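Local coordinates for protein ribonuclease VapC (Haemophilus influenzae, PDB 6NKL) that probably acts as the toxin of a toxin-antitoxin pair, a magnesium-dependent ribonuclease of the PIN-domain family that cleaves RNA, at residues B[1-5]-B[105-111]; B[77-81]-B[100-105]; B[110-116]-B[127-133]. All coordinates share one frame; numbering follows the deposited sequence.

Interaction 1 (B[1-5]-B[105-111]); sequences MIYML and HALSLNA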
# COMPACT_ATOMS: atom_id res chain seq x y z
N MET B 1 19.45 -13.16 5.76
CA MET B 1 18.33 -12.51 6.47
C MET B 1 17.98 -11.24 5.74
O MET B 1 18.86 -10.54 5.25
CB MET B 1 18.70 -12.22 7.91
CG MET B 1 17.52 -11.87 8.82
SD MET B 1 17.96 -11.93 10.57
CE MET B 1 17.17 -13.48 10.98
N ILE B 2 16.69 -10.94 5.66
CA ILE B 2 16.22 -9.73 5.00
C ILE B 2 15.82 -8.74 6.07
O ILE B 2 14.91 -9.00 6.86
CB ILE B 2 15.04 -10.02 4.06
CG1 ILE B 2 15.47 -10.93 2.91
CG2 ILE B 2 14.50 -8.68 3.55
CD1 ILE B 2 14.29 -11.44 2.12
N TYR B 3 16.55 -7.63 6.11
CA TYR B 3 16.29 -6.50 7.00
C TYR B 3 15.64 -5.37 6.20
O TYR B 3 16.27 -4.78 5.30
CB TYR B 3 17.62 -6.04 7.61
CG TYR B 3 18.23 -7.01 8.63
CD1 TYR B 3 17.74 -7.07 9.93
CD2 TYR B 3 19.32 -7.82 8.30
CE1 TYR B 3 18.29 -7.93 10.86
CE2 TYR B 3 19.87 -8.70 9.26
CZ TYR B 3 19.35 -8.73 10.53
OH TYR B 3 19.85 -9.58 11.49
N MET B 4 14.41 -5.01 6.56
CA MET B 4 13.65 -3.96 5.88
C MET B 4 13.65 -2.71 6.75
O MET B 4 13.08 -2.70 7.84
CB MET B 4 12.22 -4.42 5.58
CG MET B 4 11.30 -3.35 4.95
SD MET B 4 9.68 -3.98 4.44
CE MET B 4 10.13 -4.87 2.93
N LEU B 5 14.28 -1.66 6.27
CA LEU B 5 14.33 -0.40 7.00
C LEU B 5 13.04 0.36 6.74
O LEU B 5 12.71 0.66 5.58
CB LEU B 5 15.52 0.45 6.56
CG LEU B 5 16.89 -0.20 6.41
CD1 LEU B 5 17.86 0.95 6.20
CD2 LEU B 5 17.22 -0.99 7.61
N HIS B 105 4.34 -5.83 4.54
CA HIS B 105 5.39 -6.17 3.59
C HIS B 105 6.46 -7.04 4.23
O HIS B 105 6.82 -8.10 3.71
CB HIS B 105 6.00 -4.93 3.02
CG HIS B 105 6.60 -5.12 1.67
ND1 HIS B 105 6.88 -4.06 0.82
CD2 HIS B 105 6.99 -6.24 1.01
CE1 HIS B 105 7.37 -4.53 -0.31
NE2 HIS B 105 7.47 -5.85 -0.21
N ALA B 106 6.97 -6.61 5.38
CA ALA B 106 7.94 -7.43 6.10
C ALA B 106 7.36 -8.81 6.42
O ALA B 106 8.03 -9.83 6.22
CB ALA B 106 8.37 -6.73 7.39
N LEU B 107 6.11 -8.88 6.88
CA LEU B 107 5.50 -10.20 7.13
C LEU B 107 5.51 -11.05 5.86
O LEU B 107 5.82 -12.24 5.91
CB LEU B 107 4.06 -10.05 7.61
CG LEU B 107 3.88 -9.56 9.05
CD1 LEU B 107 2.43 -9.32 9.25
CD2 LEU B 107 4.39 -10.62 10.04
N SER B 108 5.21 -10.44 4.72
CA SER B 108 5.09 -11.21 3.50
C SER B 108 6.43 -11.74 3.03
O SER B 108 6.46 -12.67 2.22
CB SER B 108 4.50 -10.34 2.37
OG SER B 108 5.46 -9.38 1.95
N LEU B 109 7.52 -11.15 3.47
CA LEU B 109 8.85 -11.60 3.08
C LEU B 109 9.52 -12.42 4.17
O LEU B 109 10.65 -12.86 3.97
CB LEU B 109 9.73 -10.39 2.73
CG LEU B 109 9.30 -9.56 1.53
CD1 LEU B 109 10.02 -8.23 1.51
CD2 LEU B 109 9.58 -10.29 0.24
N ASN B 110 8.86 -12.61 5.30
CA ASN B 110 9.50 -12.98 6.57
C ASN B 110 10.80 -12.20 6.80
O ASN B 110 11.83 -12.73 7.21
CB ASN B 110 9.73 -14.49 6.64
CG ASN B 110 9.90 -14.99 8.07
OD1 ASN B 110 9.25 -14.52 9.00
ND2 ASN B 110 10.82 -15.93 8.24
N ALA B 111 10.70 -10.89 6.60
CA ALA B 111 11.79 -9.99 6.90
C ALA B 111 11.72 -9.52 8.34
O ALA B 111 10.68 -9.59 9.00
CB ALA B 111 11.75 -8.77 5.97
O HOH W 1 14.49 -12.64 6.44
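In the central parallel sheet of the PIN domain, strand 2-5 is covered on one side by the end of helix 97-109, and Met4 reaches from the strand to His105, Ala106 and Leu109 of that helix. The axes of 2-5 and 105-109 run almost antiparallel (173°) at 9.6 Å. In Met4, CG stands opposite the backbone N, and the chain stays extended through chi2 and bends at chi3 (-75°), which lays its methyl over one face of the imidazole. CE lies 3.9 Å from the His105 ring centroid, 14° off the normal, a CH-pi contact, and also packs on CD1 of Leu109 at 3.6 Å. The sulfur sits beside the helix backbone, with SD 3.9 Å from Ala106 N. His105 ND1 is hydrogen-bonded to Ser37 OG, a second tie of the ring whose face Met4 covers, this one to strand 33-37. Past the helix the chain reverses through a Schellman motif: Asn110 has positive phi, and Ala111 follows beside Ile2, CA to CA 4.8 Å. There Ile2 CG2 meets Ala111 CB at 3.7 Å. A water accepts from Ile2 N and donates to Asn110 O, bridging strand and turn just before strand 112-115 joins the sheet next to 2-5.

Interaction 2 (B[77-81]-B[100-105]); sequences ICLHY and LWIACH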
# COMPACT_ATOMS: atom_id res chain seq x y z
N ILE B 77 1.35 -9.89 0.70
CA ILE B 77 1.18 -8.67 1.49
C ILE B 77 -0.30 -8.42 1.75
O ILE B 77 -0.69 -7.94 2.82
CB ILE B 77 1.85 -7.47 0.80
CG1 ILE B 77 1.97 -6.28 1.78
CG2 ILE B 77 1.03 -7.04 -0.41
CD1 ILE B 77 2.81 -5.10 1.28
N CYS B 78 -1.15 -8.74 0.77
CA CYS B 78 -2.58 -8.47 0.88
C CYS B 78 -3.26 -9.38 1.89
O CYS B 78 -4.18 -8.96 2.60
CB CYS B 78 -3.26 -8.63 -0.50
SG CYS B 78 -2.52 -7.57 -1.79
N LEU B 79 -2.85 -10.65 1.93
CA LEU B 79 -3.36 -11.56 2.95
C LEU B 79 -3.03 -11.05 4.34
O LEU B 79 -3.91 -11.01 5.22
CB LEU B 79 -2.77 -12.97 2.74
CG LEU B 79 -2.99 -13.50 1.30
CD1 LEU B 79 -2.32 -14.83 1.05
CD2 LEU B 79 -4.50 -13.58 0.97
N HIS B 80 -1.78 -10.62 4.56
CA HIS B 80 -1.41 -10.11 5.88
C HIS B 80 -2.11 -8.81 6.20
O HIS B 80 -2.49 -8.57 7.35
CB HIS B 80 0.10 -9.91 5.99
CG HIS B 80 0.88 -11.19 6.02
ND1 HIS B 80 1.00 -11.94 7.17
CD2 HIS B 80 1.58 -11.83 5.06
CE1 HIS B 80 1.74 -13.01 6.91
NE2 HIS B 80 2.10 -12.97 5.64
N TYR B 81 -2.21 -7.92 5.22
CA TYR B 81 -2.89 -6.65 5.48
C TYR B 81 -4.35 -6.88 5.85
O TYR B 81 -4.86 -6.26 6.78
CB TYR B 81 -2.78 -5.74 4.28
CG TYR B 81 -3.37 -4.36 4.49
CD1 TYR B 81 -2.58 -3.29 4.85
CD2 TYR B 81 -4.72 -4.14 4.32
CE1 TYR B 81 -3.12 -2.04 5.03
CE2 TYR B 81 -5.27 -2.88 4.49
CZ TYR B 81 -4.47 -1.84 4.86
OH TYR B 81 -5.01 -0.58 5.01
N LEU B 100 1.39 0.33 8.49
CA LEU B 100 0.79 -1.00 8.44
C LEU B 100 1.17 -1.72 7.16
O LEU B 100 1.49 -2.91 7.18
CB LEU B 100 -0.72 -0.91 8.52
CG LEU B 100 -1.48 -2.23 8.52
CD1 LEU B 100 -1.03 -3.08 9.70
CD2 LEU B 100 -2.96 -1.94 8.60
N TRP B 101 1.10 -1.03 6.02
CA TRP B 101 1.52 -1.66 4.77
C TRP B 101 2.96 -2.12 4.89
O TRP B 101 3.29 -3.23 4.47
CB TRP B 101 1.34 -0.69 3.59
CG TRP B 101 -0.04 -0.67 3.06
CD1 TRP B 101 -0.96 0.35 3.15
CD2 TRP B 101 -0.69 -1.71 2.33
NE1 TRP B 101 -2.12 0.01 2.52
CE2 TRP B 101 -1.99 -1.26 2.01
CE3 TRP B 101 -0.31 -2.99 1.92
CZ2 TRP B 101 -2.89 -2.04 1.31
CZ3 TRP B 101 -1.19 -3.76 1.23
CH2 TRP B 101 -2.47 -3.29 0.92
N ILE B 102 3.82 -1.32 5.53
CA ILE B 102 5.24 -1.66 5.65
C ILE B 102 5.40 -2.91 6.50
O ILE B 102 6.08 -3.87 6.10
CB ILE B 102 6.01 -0.45 6.21
CG1 ILE B 102 6.06 0.67 5.19
CG2 ILE B 102 7.47 -0.79 6.58
CD1 ILE B 102 6.56 1.98 5.78
N ALA B 103 4.71 -2.95 7.64
CA ALA B 103 4.75 -4.13 8.50
C ALA B 103 4.31 -5.38 7.74
O ALA B 103 4.95 -6.43 7.81
CB ALA B 103 3.88 -3.91 9.74
N CYS B 104 3.20 -5.27 7.00
CA CYS B 104 2.71 -6.43 6.27
C CYS B 104 3.67 -6.81 5.16
O CYS B 104 3.78 -8.00 4.83
CB CYS B 104 1.31 -6.13 5.70
SG CYS B 104 0.10 -5.94 7.02
N HIS B 105 4.34 -5.83 4.54
CA HIS B 105 5.39 -6.17 3.59
C HIS B 105 6.46 -7.04 4.23
O HIS B 105 6.82 -8.10 3.71
CB HIS B 105 6.00 -4.93 3.02
CG HIS B 105 6.60 -5.12 1.67
ND1 HIS B 105 6.88 -4.06 0.82
CD2 HIS B 105 6.99 -6.24 1.01
CE1 HIS B 105 7.37 -4.53 -0.31
NE2 HIS B 105 7.47 -5.85 -0.21
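Tyr81 and Trp101 lie face to face where helix 75-89 crosses helix 97-109. The centroid of the phenol ring is 3.9 Å from that of the indole six-membered ring and the planes differ by 16°, a stack; the long directions of the side chains cross at about a right angle while the ring planes stay nearly parallel. Contact is closest at Tyr81 CE1, 3.3 Å from Trp101 CE2. Tyr81 gets there by placing CG opposite its own backbone N (chi1 -176°), and Leu100 CD2 packs against the same CE1 at 3.6 Å, approaching the ring obliquely. Ile77, one turn earlier, meets the indole differently: its CD1 comes to the edge, near the ring plane, 3.8 Å from CE3, and touches CB of His105 at 3.6 Å. Cys104 SG lies against the backbone of helix 75-89, 3.4 Å from Tyr81 CA, and makes an oblique sulfur-aromatic contact with the phenol ring. CB of His80 and CB of Cys104 also meet, at 4.0 Å. Tyr81 OH is hydrogen-bonded to Asn97 ND2 and to ND2 of Asn98 of the second subunit, and OD1 of that Asn98 accepts from Trp101 NE1. The two short helical segments cross at 121°, 8.7 Å apart; helix 38-49 packs on Trp101 through Ile39, and Phe38 of the second subunit meets the indole edge-to-face, placing the pair at the subunit interface.

Interaction 3 (B[110-116]-B[127-133]); sequences NAVLITH and LQWQDWT
Ile114 overlaps the indole of Trp132, its CD1 3.7 Å from the centroid of the five-membered ring and 22° off the normal, a CH-pi contact over the face. CG2 of Ile114 rests on the same indole, 3.6 Å from Trp132 CG: with CG1 opposite the carbonyl carbon (chi1 -56°) and CG2 opposite the backbone N, both branches reach the ring. The ring's rotation is fixed at its edge, where Trp132 NE1 donates to Gln130 OE1 (3.0 Å) in the indole plane. The segments pair as parallel strands, 112-115 and 128-131, crossing at -26°: Leu113 N donates to Gln128 O, Gln130 N to Leu113 O, and Thr115 N to Gln130 O at 2.9 Å. Ile114 and Gln130 share one sheet face; Leu113 and Trp129 the other, where Thr115 CG2 lies 3.4 Å from Trp129 CE3. Beyond the strand ends, His116 ND1 donates to Thr133 OG1 (2.9 Å), in the imidazole plane, while Asp131 OD1 accepts from Thr133 N in an Asx turn. Before them a water links Ala111 O and Gln128 N. Thr115 OG1 is hydrogen-bonded to Asp6, a predicted magnesium ligand; the backbone bonds hold its strand, which would help set that ligand, consistent with a second-shell role.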
# COMPACT_ATOMS: atom_id res chain seq x y z
N ASN B 110 8.86 -12.61 5.30
CA ASN B 110 9.50 -12.98 6.57
C ASN B 110 10.80 -12.20 6.80
O ASN B 110 11.83 -12.73 7.21
CB ASN B 110 9.73 -14.49 6.64
CG ASN B 110 9.90 -14.99 8.07
OD1 ASN B 110 9.25 -14.52 9.00
ND2 ASN B 110 10.82 -15.93 8.24
N ALA B 111 10.70 -10.89 6.60
CA ALA B 111 11.79 -9.99 6.90
C ALA B 111 11.72 -9.52 8.34
O ALA B 111 10.68 -9.59 9.00
CB ALA B 111 11.75 -8.77 5.97
N VAL B 112 12.85 -9.04 8.83
CA VAL B 112 12.91 -8.35 10.11
C VAL B 112 12.76 -6.86 9.81
O VAL B 112 13.52 -6.31 9.02
CB VAL B 112 14.24 -8.64 10.82
CG1 VAL B 112 14.40 -7.79 12.07
CG2 VAL B 112 14.33 -10.15 11.18
N LEU B 113 11.76 -6.22 10.40
CA LEU B 113 11.55 -4.80 10.14
C LEU B 113 12.36 -3.98 11.13
O LEU B 113 12.27 -4.19 12.34
CB LEU B 113 10.06 -4.44 10.22
CG LEU B 113 9.68 -3.00 9.86
CD1 LEU B 113 9.85 -2.75 8.36
CD2 LEU B 113 8.26 -2.67 10.28
N ILE B 114 13.16 -3.05 10.60
CA ILE B 114 14.01 -2.15 11.38
C ILE B 114 13.33 -0.80 11.49
O ILE B 114 13.02 -0.17 10.48
CB ILE B 114 15.39 -1.97 10.75
CG1 ILE B 114 16.10 -3.31 10.52
CG2 ILE B 114 16.25 -1.12 11.66
CD1 ILE B 114 16.08 -4.22 11.71
N THR B 115 13.16 -0.31 12.72
CA THR B 115 12.34 0.86 12.95
C THR B 115 13.03 1.78 13.96
O THR B 115 14.13 1.49 14.46
CB THR B 115 10.94 0.42 13.41
OG1 THR B 115 10.10 1.56 13.55
CG2 THR B 115 11.05 -0.26 14.70
N HIS B 116 12.40 2.92 14.21
CA HIS B 116 12.79 3.84 15.28
C HIS B 116 11.50 4.36 15.88
O HIS B 116 10.70 4.99 15.17
CB HIS B 116 13.63 5.01 14.77
CG HIS B 116 13.81 6.10 15.79
ND1 HIS B 116 14.60 5.96 16.92
CD2 HIS B 116 13.31 7.36 15.85
CE1 HIS B 116 14.57 7.07 17.62
NE2 HIS B 116 13.80 7.94 16.99
N LEU B 127 5.01 -10.06 13.77
CA LEU B 127 6.01 -9.25 13.10
C LEU B 127 7.34 -9.39 13.81
O LEU B 127 7.42 -9.21 15.03
CB LEU B 127 5.58 -7.79 13.08
CG LEU B 127 6.59 -6.80 12.53
CD1 LEU B 127 6.87 -7.13 11.10
CD2 LEU B 127 6.03 -5.40 12.66
N GLN B 128 8.39 -9.69 13.06
CA GLN B 128 9.74 -9.62 13.58
C GLN B 128 10.29 -8.21 13.34
O GLN B 128 10.34 -7.75 12.20
CB GLN B 128 10.62 -10.68 12.90
CG GLN B 128 10.07 -12.11 13.04
CD GLN B 128 11.03 -13.12 12.47
OE1 GLN B 128 12.17 -13.24 12.94
NE2 GLN B 128 10.60 -13.85 11.45
N TRP B 129 10.66 -7.52 14.41
CA TRP B 129 11.20 -6.18 14.24
C TRP B 129 12.17 -5.85 15.35
O TRP B 129 12.24 -6.51 16.40
CB TRP B 129 10.08 -5.14 14.17
CG TRP B 129 9.29 -5.10 15.40
CD1 TRP B 129 8.37 -6.00 15.81
CD2 TRP B 129 9.39 -4.12 16.43
NE1 TRP B 129 7.86 -5.63 17.02
CE2 TRP B 129 8.46 -4.47 17.43
CE3 TRP B 129 10.14 -2.95 16.59
CZ2 TRP B 129 8.28 -3.71 18.58
CZ3 TRP B 129 9.97 -2.20 17.73
CH2 TRP B 129 9.04 -2.58 18.71
N GLN B 130 12.94 -4.80 15.08
CA GLN B 130 14.02 -4.34 15.93
C GLN B 130 14.13 -2.84 15.75
O GLN B 130 13.94 -2.33 14.64
CB GLN B 130 15.36 -4.98 15.59
CG GLN B 130 15.32 -6.52 15.77
CD GLN B 130 16.56 -7.22 15.26
OE1 GLN B 130 17.60 -6.60 15.02
NE2 GLN B 130 16.45 -8.54 15.06
N ASP B 131 14.46 -2.15 16.83
CA ASP B 131 14.77 -0.72 16.83
C ASP B 131 16.29 -0.64 16.90
O ASP B 131 16.88 -0.90 17.95
CB ASP B 131 14.09 -0.01 18.00
CG ASP B 131 14.34 1.50 18.02
OD1 ASP B 131 15.45 1.89 17.61
OD2 ASP B 131 13.44 2.28 18.44
N TRP B 132 16.92 -0.35 15.78
CA TRP B 132 18.38 -0.31 15.75
C TRP B 132 18.95 0.96 16.32
O TRP B 132 20.16 1.16 16.23
CB TRP B 132 18.89 -0.51 14.32
CG TRP B 132 19.01 -1.92 13.89
CD1 TRP B 132 18.60 -3.01 14.58
CD2 TRP B 132 19.56 -2.41 12.67
NE1 TRP B 132 18.88 -4.16 13.88
CE2 TRP B 132 19.48 -3.82 12.70
CE3 TRP B 132 20.16 -1.79 11.56
CZ2 TRP B 132 19.95 -4.61 11.67
CZ3 TRP B 132 20.63 -2.58 10.55
CH2 TRP B 132 20.50 -3.98 10.60
N THR B 133 18.13 1.84 16.91
CA THR B 133 18.66 3.01 17.61
C THR B 133 18.84 2.74 19.10
O THR B 133 19.68 3.39 19.73
CB THR B 133 17.74 4.24 17.41
OG1 THR B 133 16.50 4.06 18.08
CG2 THR B 133 17.46 4.53 15.93
O HOH W 2 8.46 -10.18 10.22

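In the fold
Interactions 1 and 2 are buried and grip the same helix, 97-109, from different sides, and His105 belongs to both. Both rely on apolar and ring packing, but interaction 2 also borders the second subunit, whereas no other chain touches interaction 1. Interaction 3, partly buried, is built instead on backbone hydrogen bonds, with polar side chains at its ends, 128-131 being the outermost strand on that side within this chain. It follows interaction 1 through the shared Asn110 and Ala111, and strand 112-115 lies next to 2-5. Leu113 also packs on Ile102, so helix and sheet meet between interactions 2 and 3.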